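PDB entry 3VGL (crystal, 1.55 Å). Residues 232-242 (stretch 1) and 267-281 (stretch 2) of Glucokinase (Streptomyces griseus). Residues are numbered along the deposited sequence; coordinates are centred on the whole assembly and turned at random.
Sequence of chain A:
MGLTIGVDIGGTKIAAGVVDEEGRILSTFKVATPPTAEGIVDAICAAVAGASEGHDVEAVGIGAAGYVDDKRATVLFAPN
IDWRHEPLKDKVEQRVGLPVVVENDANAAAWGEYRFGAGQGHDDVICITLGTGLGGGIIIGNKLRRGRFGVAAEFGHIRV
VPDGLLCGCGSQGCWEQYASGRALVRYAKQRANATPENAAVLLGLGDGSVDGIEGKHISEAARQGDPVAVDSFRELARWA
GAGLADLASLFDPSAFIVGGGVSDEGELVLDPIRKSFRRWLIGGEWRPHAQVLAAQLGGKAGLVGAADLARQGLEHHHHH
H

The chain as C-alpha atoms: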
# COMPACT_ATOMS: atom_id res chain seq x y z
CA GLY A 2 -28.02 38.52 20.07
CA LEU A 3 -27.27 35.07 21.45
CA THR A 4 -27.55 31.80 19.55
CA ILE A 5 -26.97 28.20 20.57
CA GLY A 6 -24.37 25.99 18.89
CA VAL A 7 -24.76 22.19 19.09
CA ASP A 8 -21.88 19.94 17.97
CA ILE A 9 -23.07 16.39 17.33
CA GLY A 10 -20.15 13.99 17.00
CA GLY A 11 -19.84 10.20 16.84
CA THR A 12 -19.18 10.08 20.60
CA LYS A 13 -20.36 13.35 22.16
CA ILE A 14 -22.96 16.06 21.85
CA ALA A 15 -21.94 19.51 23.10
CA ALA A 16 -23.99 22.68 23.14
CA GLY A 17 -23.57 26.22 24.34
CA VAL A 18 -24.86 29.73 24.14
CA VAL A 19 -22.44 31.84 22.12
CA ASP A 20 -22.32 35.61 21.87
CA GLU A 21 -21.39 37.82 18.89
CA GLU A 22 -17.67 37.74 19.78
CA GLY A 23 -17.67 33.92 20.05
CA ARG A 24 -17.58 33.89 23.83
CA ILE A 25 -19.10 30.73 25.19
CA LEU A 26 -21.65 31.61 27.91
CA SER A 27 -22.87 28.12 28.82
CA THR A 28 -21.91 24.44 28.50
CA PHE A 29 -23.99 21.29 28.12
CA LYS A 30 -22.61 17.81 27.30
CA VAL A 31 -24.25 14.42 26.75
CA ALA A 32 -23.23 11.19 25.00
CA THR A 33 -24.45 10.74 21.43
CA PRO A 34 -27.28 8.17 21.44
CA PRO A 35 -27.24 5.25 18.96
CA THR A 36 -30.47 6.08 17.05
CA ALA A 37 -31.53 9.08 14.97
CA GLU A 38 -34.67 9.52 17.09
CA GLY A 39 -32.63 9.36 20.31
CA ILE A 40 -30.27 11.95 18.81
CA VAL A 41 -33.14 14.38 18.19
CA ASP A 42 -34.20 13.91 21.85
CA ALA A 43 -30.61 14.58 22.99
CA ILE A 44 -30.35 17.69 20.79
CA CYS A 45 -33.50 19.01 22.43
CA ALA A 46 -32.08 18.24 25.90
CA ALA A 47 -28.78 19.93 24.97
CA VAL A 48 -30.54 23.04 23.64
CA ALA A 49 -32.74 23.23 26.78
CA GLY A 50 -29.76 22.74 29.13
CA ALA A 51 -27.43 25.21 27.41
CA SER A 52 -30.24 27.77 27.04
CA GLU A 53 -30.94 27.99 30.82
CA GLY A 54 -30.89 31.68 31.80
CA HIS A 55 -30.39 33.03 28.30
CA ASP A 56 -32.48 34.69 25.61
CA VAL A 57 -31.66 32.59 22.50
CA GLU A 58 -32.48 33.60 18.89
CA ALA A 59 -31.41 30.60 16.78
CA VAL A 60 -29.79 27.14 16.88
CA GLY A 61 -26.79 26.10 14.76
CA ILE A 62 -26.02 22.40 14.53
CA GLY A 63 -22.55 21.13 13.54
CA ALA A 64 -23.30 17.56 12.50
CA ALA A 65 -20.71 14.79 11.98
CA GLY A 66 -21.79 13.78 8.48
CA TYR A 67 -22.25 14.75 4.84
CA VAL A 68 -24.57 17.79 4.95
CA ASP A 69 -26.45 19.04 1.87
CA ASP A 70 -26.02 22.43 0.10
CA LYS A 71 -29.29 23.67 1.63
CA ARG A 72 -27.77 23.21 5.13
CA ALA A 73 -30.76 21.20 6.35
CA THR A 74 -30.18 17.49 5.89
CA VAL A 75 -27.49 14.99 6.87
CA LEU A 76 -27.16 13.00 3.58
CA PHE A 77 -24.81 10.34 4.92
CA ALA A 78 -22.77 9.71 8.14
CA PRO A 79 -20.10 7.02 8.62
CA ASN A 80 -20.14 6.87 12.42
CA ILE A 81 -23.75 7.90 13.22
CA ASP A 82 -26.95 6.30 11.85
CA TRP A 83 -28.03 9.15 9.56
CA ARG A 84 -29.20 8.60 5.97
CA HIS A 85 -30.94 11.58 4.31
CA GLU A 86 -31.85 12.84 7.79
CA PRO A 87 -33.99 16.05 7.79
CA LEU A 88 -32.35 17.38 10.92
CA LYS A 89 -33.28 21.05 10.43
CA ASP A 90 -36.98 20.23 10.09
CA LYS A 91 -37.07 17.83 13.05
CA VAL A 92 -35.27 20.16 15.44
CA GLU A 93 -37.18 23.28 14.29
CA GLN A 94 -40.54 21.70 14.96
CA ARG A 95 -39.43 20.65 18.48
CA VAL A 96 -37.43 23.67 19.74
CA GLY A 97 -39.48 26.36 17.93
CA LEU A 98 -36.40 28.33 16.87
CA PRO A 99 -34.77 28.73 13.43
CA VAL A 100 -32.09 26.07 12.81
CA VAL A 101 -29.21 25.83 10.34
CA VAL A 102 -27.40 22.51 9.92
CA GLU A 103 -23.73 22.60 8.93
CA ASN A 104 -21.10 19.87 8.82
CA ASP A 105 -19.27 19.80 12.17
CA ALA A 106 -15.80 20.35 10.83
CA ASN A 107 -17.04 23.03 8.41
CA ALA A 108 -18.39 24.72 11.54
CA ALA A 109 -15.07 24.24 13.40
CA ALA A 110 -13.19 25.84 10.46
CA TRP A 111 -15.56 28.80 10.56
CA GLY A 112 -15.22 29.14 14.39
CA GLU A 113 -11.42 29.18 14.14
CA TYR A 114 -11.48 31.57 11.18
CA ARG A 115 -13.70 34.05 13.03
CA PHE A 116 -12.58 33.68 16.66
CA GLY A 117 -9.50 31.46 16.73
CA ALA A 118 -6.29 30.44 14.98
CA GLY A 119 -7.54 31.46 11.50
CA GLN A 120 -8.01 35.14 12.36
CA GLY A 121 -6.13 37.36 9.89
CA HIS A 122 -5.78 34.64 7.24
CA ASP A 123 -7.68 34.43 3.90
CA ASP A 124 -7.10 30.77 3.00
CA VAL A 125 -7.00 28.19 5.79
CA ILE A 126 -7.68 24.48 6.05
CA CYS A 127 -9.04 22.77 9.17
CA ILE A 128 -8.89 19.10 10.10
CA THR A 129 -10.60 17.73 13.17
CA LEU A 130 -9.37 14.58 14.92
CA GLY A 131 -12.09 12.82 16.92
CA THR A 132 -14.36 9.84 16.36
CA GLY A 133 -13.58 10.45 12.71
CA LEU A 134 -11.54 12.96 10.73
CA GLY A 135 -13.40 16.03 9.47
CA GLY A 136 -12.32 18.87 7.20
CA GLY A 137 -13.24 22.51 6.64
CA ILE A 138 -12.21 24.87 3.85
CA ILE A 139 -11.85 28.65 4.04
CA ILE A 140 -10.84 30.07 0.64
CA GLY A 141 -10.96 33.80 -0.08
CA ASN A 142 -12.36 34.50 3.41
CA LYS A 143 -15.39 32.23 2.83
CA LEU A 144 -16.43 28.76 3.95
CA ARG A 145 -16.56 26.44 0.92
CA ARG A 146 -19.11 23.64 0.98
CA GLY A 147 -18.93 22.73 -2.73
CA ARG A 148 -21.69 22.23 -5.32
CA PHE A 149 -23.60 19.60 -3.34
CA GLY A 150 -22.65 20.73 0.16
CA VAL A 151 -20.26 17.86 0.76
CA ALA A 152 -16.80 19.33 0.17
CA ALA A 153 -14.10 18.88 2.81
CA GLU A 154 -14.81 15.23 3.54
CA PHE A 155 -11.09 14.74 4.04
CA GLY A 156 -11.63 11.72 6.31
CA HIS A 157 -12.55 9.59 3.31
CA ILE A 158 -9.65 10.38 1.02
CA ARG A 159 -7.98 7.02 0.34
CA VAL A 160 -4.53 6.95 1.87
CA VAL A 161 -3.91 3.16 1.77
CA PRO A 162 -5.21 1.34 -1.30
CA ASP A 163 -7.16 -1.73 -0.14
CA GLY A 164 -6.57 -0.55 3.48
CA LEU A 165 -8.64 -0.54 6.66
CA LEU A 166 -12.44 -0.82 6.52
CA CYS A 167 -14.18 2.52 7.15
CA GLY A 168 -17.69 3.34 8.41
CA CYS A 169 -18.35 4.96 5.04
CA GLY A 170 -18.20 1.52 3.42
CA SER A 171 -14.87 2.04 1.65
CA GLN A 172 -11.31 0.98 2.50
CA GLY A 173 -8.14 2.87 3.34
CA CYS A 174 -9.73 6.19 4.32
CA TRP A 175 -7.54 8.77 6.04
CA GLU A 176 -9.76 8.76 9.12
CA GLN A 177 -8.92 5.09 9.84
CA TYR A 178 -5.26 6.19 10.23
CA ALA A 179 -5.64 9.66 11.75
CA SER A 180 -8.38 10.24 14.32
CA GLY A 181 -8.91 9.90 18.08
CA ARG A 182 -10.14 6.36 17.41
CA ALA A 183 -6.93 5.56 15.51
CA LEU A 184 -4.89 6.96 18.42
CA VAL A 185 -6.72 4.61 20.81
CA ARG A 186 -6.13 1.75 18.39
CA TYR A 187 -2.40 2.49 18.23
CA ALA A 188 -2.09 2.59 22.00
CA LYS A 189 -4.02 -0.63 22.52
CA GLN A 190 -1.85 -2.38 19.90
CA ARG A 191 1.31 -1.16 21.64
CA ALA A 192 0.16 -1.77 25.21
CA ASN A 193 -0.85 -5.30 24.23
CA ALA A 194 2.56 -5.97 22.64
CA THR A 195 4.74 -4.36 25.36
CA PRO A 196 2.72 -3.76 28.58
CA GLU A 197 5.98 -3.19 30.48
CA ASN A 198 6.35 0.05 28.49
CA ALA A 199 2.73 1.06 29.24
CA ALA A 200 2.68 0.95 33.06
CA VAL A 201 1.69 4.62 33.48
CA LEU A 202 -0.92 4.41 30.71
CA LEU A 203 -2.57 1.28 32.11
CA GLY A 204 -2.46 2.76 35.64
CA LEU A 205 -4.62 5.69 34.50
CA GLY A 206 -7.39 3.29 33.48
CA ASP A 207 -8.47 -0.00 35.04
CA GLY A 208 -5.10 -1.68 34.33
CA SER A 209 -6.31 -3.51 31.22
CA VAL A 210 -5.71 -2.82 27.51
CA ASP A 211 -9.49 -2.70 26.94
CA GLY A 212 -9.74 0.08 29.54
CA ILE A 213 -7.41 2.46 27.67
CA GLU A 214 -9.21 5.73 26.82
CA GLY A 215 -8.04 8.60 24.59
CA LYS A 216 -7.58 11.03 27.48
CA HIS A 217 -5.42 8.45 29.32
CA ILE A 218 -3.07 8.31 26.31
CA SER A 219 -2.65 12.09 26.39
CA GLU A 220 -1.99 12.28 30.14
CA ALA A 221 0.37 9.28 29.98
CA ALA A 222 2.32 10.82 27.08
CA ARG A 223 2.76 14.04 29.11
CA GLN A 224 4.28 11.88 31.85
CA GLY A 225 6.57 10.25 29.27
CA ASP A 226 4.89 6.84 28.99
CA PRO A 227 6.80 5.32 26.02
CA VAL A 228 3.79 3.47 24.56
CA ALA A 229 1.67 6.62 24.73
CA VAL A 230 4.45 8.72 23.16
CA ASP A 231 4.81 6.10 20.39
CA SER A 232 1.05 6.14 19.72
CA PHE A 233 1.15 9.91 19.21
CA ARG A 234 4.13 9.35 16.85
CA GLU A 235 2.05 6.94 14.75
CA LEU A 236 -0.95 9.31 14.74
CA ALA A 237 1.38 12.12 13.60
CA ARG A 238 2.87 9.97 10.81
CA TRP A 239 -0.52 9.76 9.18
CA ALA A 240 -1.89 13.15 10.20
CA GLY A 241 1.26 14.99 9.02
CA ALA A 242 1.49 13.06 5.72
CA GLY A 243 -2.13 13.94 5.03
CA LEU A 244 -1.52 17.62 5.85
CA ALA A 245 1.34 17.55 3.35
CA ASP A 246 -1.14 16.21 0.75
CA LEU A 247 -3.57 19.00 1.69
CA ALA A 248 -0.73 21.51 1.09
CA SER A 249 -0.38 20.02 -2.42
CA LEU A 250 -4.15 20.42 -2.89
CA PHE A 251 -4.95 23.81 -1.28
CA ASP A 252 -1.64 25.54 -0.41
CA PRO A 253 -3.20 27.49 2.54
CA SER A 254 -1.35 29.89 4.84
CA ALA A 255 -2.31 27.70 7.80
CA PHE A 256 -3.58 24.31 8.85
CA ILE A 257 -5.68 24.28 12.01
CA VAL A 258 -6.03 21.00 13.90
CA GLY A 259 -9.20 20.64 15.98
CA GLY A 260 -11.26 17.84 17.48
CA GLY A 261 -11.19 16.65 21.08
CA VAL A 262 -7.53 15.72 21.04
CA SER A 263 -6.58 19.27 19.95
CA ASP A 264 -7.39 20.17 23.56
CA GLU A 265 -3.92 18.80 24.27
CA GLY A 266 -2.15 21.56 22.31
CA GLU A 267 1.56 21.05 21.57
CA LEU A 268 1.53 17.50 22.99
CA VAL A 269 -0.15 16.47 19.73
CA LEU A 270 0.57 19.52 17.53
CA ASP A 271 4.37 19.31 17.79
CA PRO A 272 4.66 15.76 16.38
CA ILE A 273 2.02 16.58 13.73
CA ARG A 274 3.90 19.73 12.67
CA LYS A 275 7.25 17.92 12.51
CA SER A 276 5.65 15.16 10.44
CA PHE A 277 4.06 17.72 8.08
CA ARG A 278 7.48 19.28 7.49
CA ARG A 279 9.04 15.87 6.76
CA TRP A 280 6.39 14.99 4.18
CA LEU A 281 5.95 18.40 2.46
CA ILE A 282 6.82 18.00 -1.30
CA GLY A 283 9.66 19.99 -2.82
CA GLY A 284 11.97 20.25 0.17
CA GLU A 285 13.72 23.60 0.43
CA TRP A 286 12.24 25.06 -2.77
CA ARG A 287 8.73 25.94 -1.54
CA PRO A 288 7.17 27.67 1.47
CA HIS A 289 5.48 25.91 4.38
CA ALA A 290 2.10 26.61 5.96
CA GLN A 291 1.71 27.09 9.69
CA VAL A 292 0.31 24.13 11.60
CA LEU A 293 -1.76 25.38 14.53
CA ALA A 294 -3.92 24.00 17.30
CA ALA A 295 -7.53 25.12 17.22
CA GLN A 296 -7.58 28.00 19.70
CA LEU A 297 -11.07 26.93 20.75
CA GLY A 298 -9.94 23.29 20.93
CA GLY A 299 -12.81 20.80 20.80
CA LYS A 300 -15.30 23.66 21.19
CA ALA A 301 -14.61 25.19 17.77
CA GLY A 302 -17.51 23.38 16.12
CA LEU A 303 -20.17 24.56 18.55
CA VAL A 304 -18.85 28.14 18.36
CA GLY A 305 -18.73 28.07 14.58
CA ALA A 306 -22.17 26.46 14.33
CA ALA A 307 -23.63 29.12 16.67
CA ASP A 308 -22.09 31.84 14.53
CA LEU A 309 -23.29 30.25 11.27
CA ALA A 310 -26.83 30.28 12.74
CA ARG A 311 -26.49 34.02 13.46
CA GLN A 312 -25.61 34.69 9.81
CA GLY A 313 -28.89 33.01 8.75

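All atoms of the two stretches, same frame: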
# COMPACT_ATOMS: atom_id res chain seq x y z
N SER A 232 2.38 6.09 20.34
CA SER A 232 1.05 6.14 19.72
C SER A 232 0.81 7.52 19.08
O SER A 232 0.23 7.62 17.97
CB SER A 232 -0.05 5.84 20.74
OG SER A 232 0.18 4.59 21.36
N PHE A 233 1.21 8.58 19.78
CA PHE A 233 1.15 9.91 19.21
C PHE A 233 2.05 10.03 17.99
O PHE A 233 1.67 10.70 17.02
CB PHE A 233 1.47 10.99 20.26
CG PHE A 233 0.27 11.41 21.05
CD1 PHE A 233 0.11 10.97 22.35
CD2 PHE A 233 -0.73 12.19 20.48
CE1 PHE A 233 -1.01 11.34 23.10
CE2 PHE A 233 -1.86 12.57 21.23
CZ PHE A 233 -2.00 12.13 22.55
N ARG A 234 3.22 9.38 18.02
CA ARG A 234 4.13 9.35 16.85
C ARG A 234 3.44 8.73 15.63
O ARG A 234 3.54 9.26 14.52
CB ARG A 234 5.45 8.62 17.17
CG ARG A 234 6.39 8.55 15.97
CD ARG A 234 7.76 7.97 16.32
NE ARG A 234 8.82 8.69 15.59
CZ ARG A 234 9.45 9.78 16.04
NH1 ARG A 234 10.38 10.36 15.29
NH2 ARG A 234 9.15 10.30 17.22
N GLU A 235 2.74 7.62 15.86
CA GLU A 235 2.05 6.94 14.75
C GLU A 235 0.89 7.79 14.24
O GLU A 235 0.70 7.91 13.02
CB GLU A 235 1.58 5.53 15.18
CG GLU A 235 0.90 4.71 14.08
CD GLU A 235 1.83 4.20 13.01
OE1 GLU A 235 3.06 4.25 13.20
OE2 GLU A 235 1.33 3.75 11.96
N LEU A 236 0.13 8.39 15.15
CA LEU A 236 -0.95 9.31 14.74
C LEU A 236 -0.40 10.45 13.88
O LEU A 236 -0.94 10.77 12.82
CB LEU A 236 -1.70 9.89 15.95
CG LEU A 236 -2.65 11.05 15.68
CD1 LEU A 236 -3.84 10.61 14.81
CD2 LEU A 236 -3.15 11.62 17.02
N ALA A 237 0.73 11.01 14.32
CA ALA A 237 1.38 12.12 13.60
C ALA A 237 1.93 11.73 12.25
O ALA A 237 1.90 12.54 11.33
CB ALA A 237 2.48 12.72 14.48
N ARG A 238 2.42 10.50 12.10
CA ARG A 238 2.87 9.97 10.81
C ARG A 238 1.78 10.15 9.77
O ARG A 238 2.00 10.70 8.68
CB ARG A 238 3.24 8.48 10.98
CG ARG A 238 3.42 7.67 9.67
CD ARG A 238 3.46 6.15 10.02
NE ARG A 238 3.52 5.28 8.84
CZ ARG A 238 3.34 3.96 8.84
NH1 ARG A 238 3.09 3.30 9.96
NH2 ARG A 238 3.43 3.29 7.70
N TRP A 239 0.59 9.71 10.13
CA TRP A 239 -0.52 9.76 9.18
C TRP A 239 -1.15 11.14 9.10
O TRP A 239 -1.57 11.57 8.00
CB TRP A 239 -1.57 8.72 9.56
CG TRP A 239 -1.05 7.34 9.42
CD1 TRP A 239 -0.63 6.51 10.44
CD2 TRP A 239 -0.93 6.59 8.22
NE1 TRP A 239 -0.23 5.30 9.92
CE2 TRP A 239 -0.40 5.32 8.56
CE3 TRP A 239 -1.19 6.87 6.88
CZ2 TRP A 239 -0.15 4.32 7.59
CZ3 TRP A 239 -0.93 5.86 5.90
CH2 TRP A 239 -0.43 4.62 6.28
N ALA A 240 -1.27 11.83 10.24
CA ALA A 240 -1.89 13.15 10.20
C ALA A 240 -1.00 14.13 9.41
O ALA A 240 -1.48 14.88 8.56
CB ALA A 240 -2.14 13.69 11.63
N GLY A 241 0.30 14.10 9.71
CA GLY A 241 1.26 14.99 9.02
C GLY A 241 1.40 14.70 7.54
O GLY A 241 1.47 15.64 6.74
N ALA A 242 1.44 13.42 7.15
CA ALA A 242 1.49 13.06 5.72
C ALA A 242 0.26 13.56 5.00
O ALA A 242 0.35 14.07 3.87
CB ALA A 242 1.64 11.55 5.53
N GLU A 267 0.28 21.47 22.15
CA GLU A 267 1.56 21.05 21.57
C GLU A 267 1.90 19.58 21.78
O GLU A 267 2.66 19.02 20.99
CB GLU A 267 2.70 21.96 22.07
CG GLU A 267 2.65 23.33 21.42
CD GLU A 267 2.88 23.29 19.91
OE1 GLU A 267 3.93 22.77 19.47
OE2 GLU A 267 2.01 23.81 19.18
N LEU A 268 1.31 18.94 22.79
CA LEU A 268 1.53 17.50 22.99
C LEU A 268 1.29 16.73 21.69
O LEU A 268 2.09 15.86 21.32
CB LEU A 268 0.66 16.94 24.12
CG LEU A 268 0.84 15.44 24.41
CD1 LEU A 268 2.15 15.12 25.14
CD2 LEU A 268 -0.36 14.92 25.20
N VAL A 269 0.20 17.07 21.02
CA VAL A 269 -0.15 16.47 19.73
C VAL A 269 0.27 17.33 18.53
O VAL A 269 0.67 16.79 17.50
CB VAL A 269 -1.66 16.07 19.69
CG1 VAL A 269 -2.57 17.29 19.81
CG2 VAL A 269 -1.99 15.26 18.44
N LEU A 270 0.24 18.66 18.67
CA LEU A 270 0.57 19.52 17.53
C LEU A 270 2.05 19.46 17.13
O LEU A 270 2.37 19.54 15.93
CB LEU A 270 0.14 20.97 17.75
CG LEU A 270 -1.18 21.43 17.13
CD1 LEU A 270 -1.09 21.46 15.59
CD2 LEU A 270 -2.36 20.55 17.60
N ASP A 271 2.95 19.33 18.10
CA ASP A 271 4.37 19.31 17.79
C ASP A 271 4.76 18.10 16.92
O ASP A 271 5.37 18.30 15.87
CB ASP A 271 5.22 19.44 19.06
CG ASP A 271 6.73 19.38 18.78
OD1 ASP A 271 7.29 20.34 18.20
OD2 ASP A 271 7.35 18.36 19.14
N PRO A 272 4.35 16.86 17.31
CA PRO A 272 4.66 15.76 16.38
C PRO A 272 3.95 15.89 15.04
O PRO A 272 4.53 15.51 14.02
CB PRO A 272 4.18 14.51 17.13
CG PRO A 272 3.40 15.00 18.33
CD PRO A 272 3.91 16.37 18.62
N ILE A 273 2.72 16.43 15.02
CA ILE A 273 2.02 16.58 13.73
C ILE A 273 2.75 17.58 12.82
O ILE A 273 2.97 17.33 11.63
CB ILE A 273 0.56 16.99 13.93
CG1 ILE A 273 -0.20 15.80 14.52
CG2 ILE A 273 -0.06 17.41 12.60
CD1 ILE A 273 -1.73 16.07 14.79
N ARG A 274 3.16 18.71 13.41
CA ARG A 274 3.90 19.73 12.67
C ARG A 274 5.22 19.21 12.10
O ARG A 274 5.56 19.47 10.94
CB ARG A 274 4.15 20.95 13.58
CG ARG A 274 4.67 22.18 12.83
CD ARG A 274 4.89 23.35 13.83
NE ARG A 274 3.66 23.75 14.52
CZ ARG A 274 3.41 23.53 15.81
NH1 ARG A 274 4.32 22.93 16.58
NH2 ARG A 274 2.26 23.93 16.35
N LYS A 275 5.96 18.49 12.94
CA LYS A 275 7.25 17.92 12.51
C LYS A 275 7.03 16.92 11.37
O LYS A 275 7.75 16.91 10.37
CB LYS A 275 7.96 17.27 13.70
CG LYS A 275 8.62 18.29 14.65
CD LYS A 275 9.09 17.61 15.92
CE LYS A 275 9.96 18.56 16.72
NZ LYS A 275 10.17 18.02 18.09
N SER A 276 5.99 16.10 11.50
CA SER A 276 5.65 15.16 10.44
C SER A 276 5.27 15.86 9.12
O SER A 276 5.73 15.48 8.04
CB SER A 276 4.50 14.28 10.89
OG SER A 276 4.14 13.41 9.83
N PHE A 277 4.42 16.88 9.22
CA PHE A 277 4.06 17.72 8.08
C PHE A 277 5.31 18.22 7.36
O PHE A 277 5.42 18.06 6.14
CB PHE A 277 3.23 18.92 8.56
CG PHE A 277 3.05 19.99 7.52
CD1 PHE A 277 2.25 19.76 6.40
CD2 PHE A 277 3.66 21.23 7.66
CE1 PHE A 277 2.07 20.74 5.43
CE2 PHE A 277 3.49 22.22 6.68
CZ PHE A 277 2.68 21.98 5.58
N ARG A 278 6.26 18.78 8.11
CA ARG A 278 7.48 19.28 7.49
C ARG A 278 8.32 18.20 6.83
O ARG A 278 8.96 18.47 5.80
CB ARG A 278 8.31 20.11 8.47
CG ARG A 278 7.64 21.42 8.89
CD ARG A 278 7.42 22.40 7.72
NE ARG A 278 8.68 22.68 7.00
CZ ARG A 278 9.59 23.56 7.37
NH1 ARG A 278 9.41 24.29 8.46
NH2 ARG A 278 10.69 23.71 6.65
N ARG A 279 8.31 16.98 7.39
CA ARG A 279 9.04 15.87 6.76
C ARG A 279 8.41 15.43 5.45
O ARG A 279 9.13 15.08 4.51
CB ARG A 279 9.17 14.67 7.70
CG ARG A 279 10.28 14.89 8.72
CD ARG A 279 10.60 13.62 9.48
NE ARG A 279 9.87 13.62 10.74
CZ ARG A 279 8.73 12.98 10.93
NH1 ARG A 279 8.19 12.27 9.95
NH2 ARG A 279 8.13 13.06 12.10
N TRP A 280 7.08 15.47 5.37
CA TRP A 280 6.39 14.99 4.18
C TRP A 280 6.16 16.03 3.09
O TRP A 280 5.90 15.67 1.95
CB TRP A 280 5.03 14.37 4.57
CG TRP A 280 5.14 13.11 5.34
CD1 TRP A 280 4.87 12.94 6.68
CD2 TRP A 280 5.51 11.82 4.84
NE1 TRP A 280 5.07 11.63 7.04
CE2 TRP A 280 5.46 10.92 5.92
CE3 TRP A 280 5.89 11.35 3.58
CZ2 TRP A 280 5.77 9.56 5.78
CZ3 TRP A 280 6.20 10.01 3.44
CH2 TRP A 280 6.13 9.13 4.54
N LEU A 281 6.25 17.33 3.42
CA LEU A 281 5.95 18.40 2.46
C LEU A 281 6.82 18.32 1.20
O LEU A 281 8.03 18.35 1.32
CB LEU A 281 6.14 19.76 3.17
CG LEU A 281 5.73 20.99 2.37
CD1 LEU A 281 4.23 20.97 2.11
CD2 LEU A 281 6.13 22.24 3.16

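Two helices run in the same general sense here, their N-to-C directions 49° apart and their axes approaching to 7.4 Å. The second, 267-280, is kinked at P272, whose ring nitrogen has no hydrogen to give to the turn before. The backbones converge along the register: CA of F233 lies 6.7 Å from CA of V269, CA of A237 lies 4.5 Å from CA of I273, and CA of G241 lies 4.0 Å from CA of F277. The spacing of four residues on both sides keeps one face of each helix in the contact.

Small residues make this closeness possible. G241 has no side chain, and a CB there would point at the partner and fall 2.1 Å from S276 OG and 2.7 Å from F277 N, a clash with both. The bare backbone instead lets G241 O meet F277 CA at 3.6 Å in a CA-H...O contact. One turn before G241, A237 CB rests 3.6 Å from P272 CB and 4.1 Å from I273 CG1; A240, next to the glycine, brings its CB to 4.0 Å from I273 CD1.

One hydrogen bond crosses the interface: S276 OG donates to A237 O at 2.8 Å. That carbonyl already accepts from G241 N within its own helix, so the serine adds a second donor without breaking the helical pattern.

Where the helices spread, larger side chains fill the gap. At the N-terminal end the F233 ring reaches V269 CB from CE2 at 3.8 Å and L268 CD2 from CZ at 4.2 Å, and L236 CD2 meets V269 CG2 at 4.1 Å. At the other end W280 lays its indole against A242, whose CB sits 3.6 Å from the centroid of the five-membered ring, almost on its normal: a CH-pi contact.

The rule is one-sided: A237, A240 and G241 keep one helix slim at the crossing, while the partner's I273 and F277 leave sideways; bulk from F233 and W280 sits toward the ends.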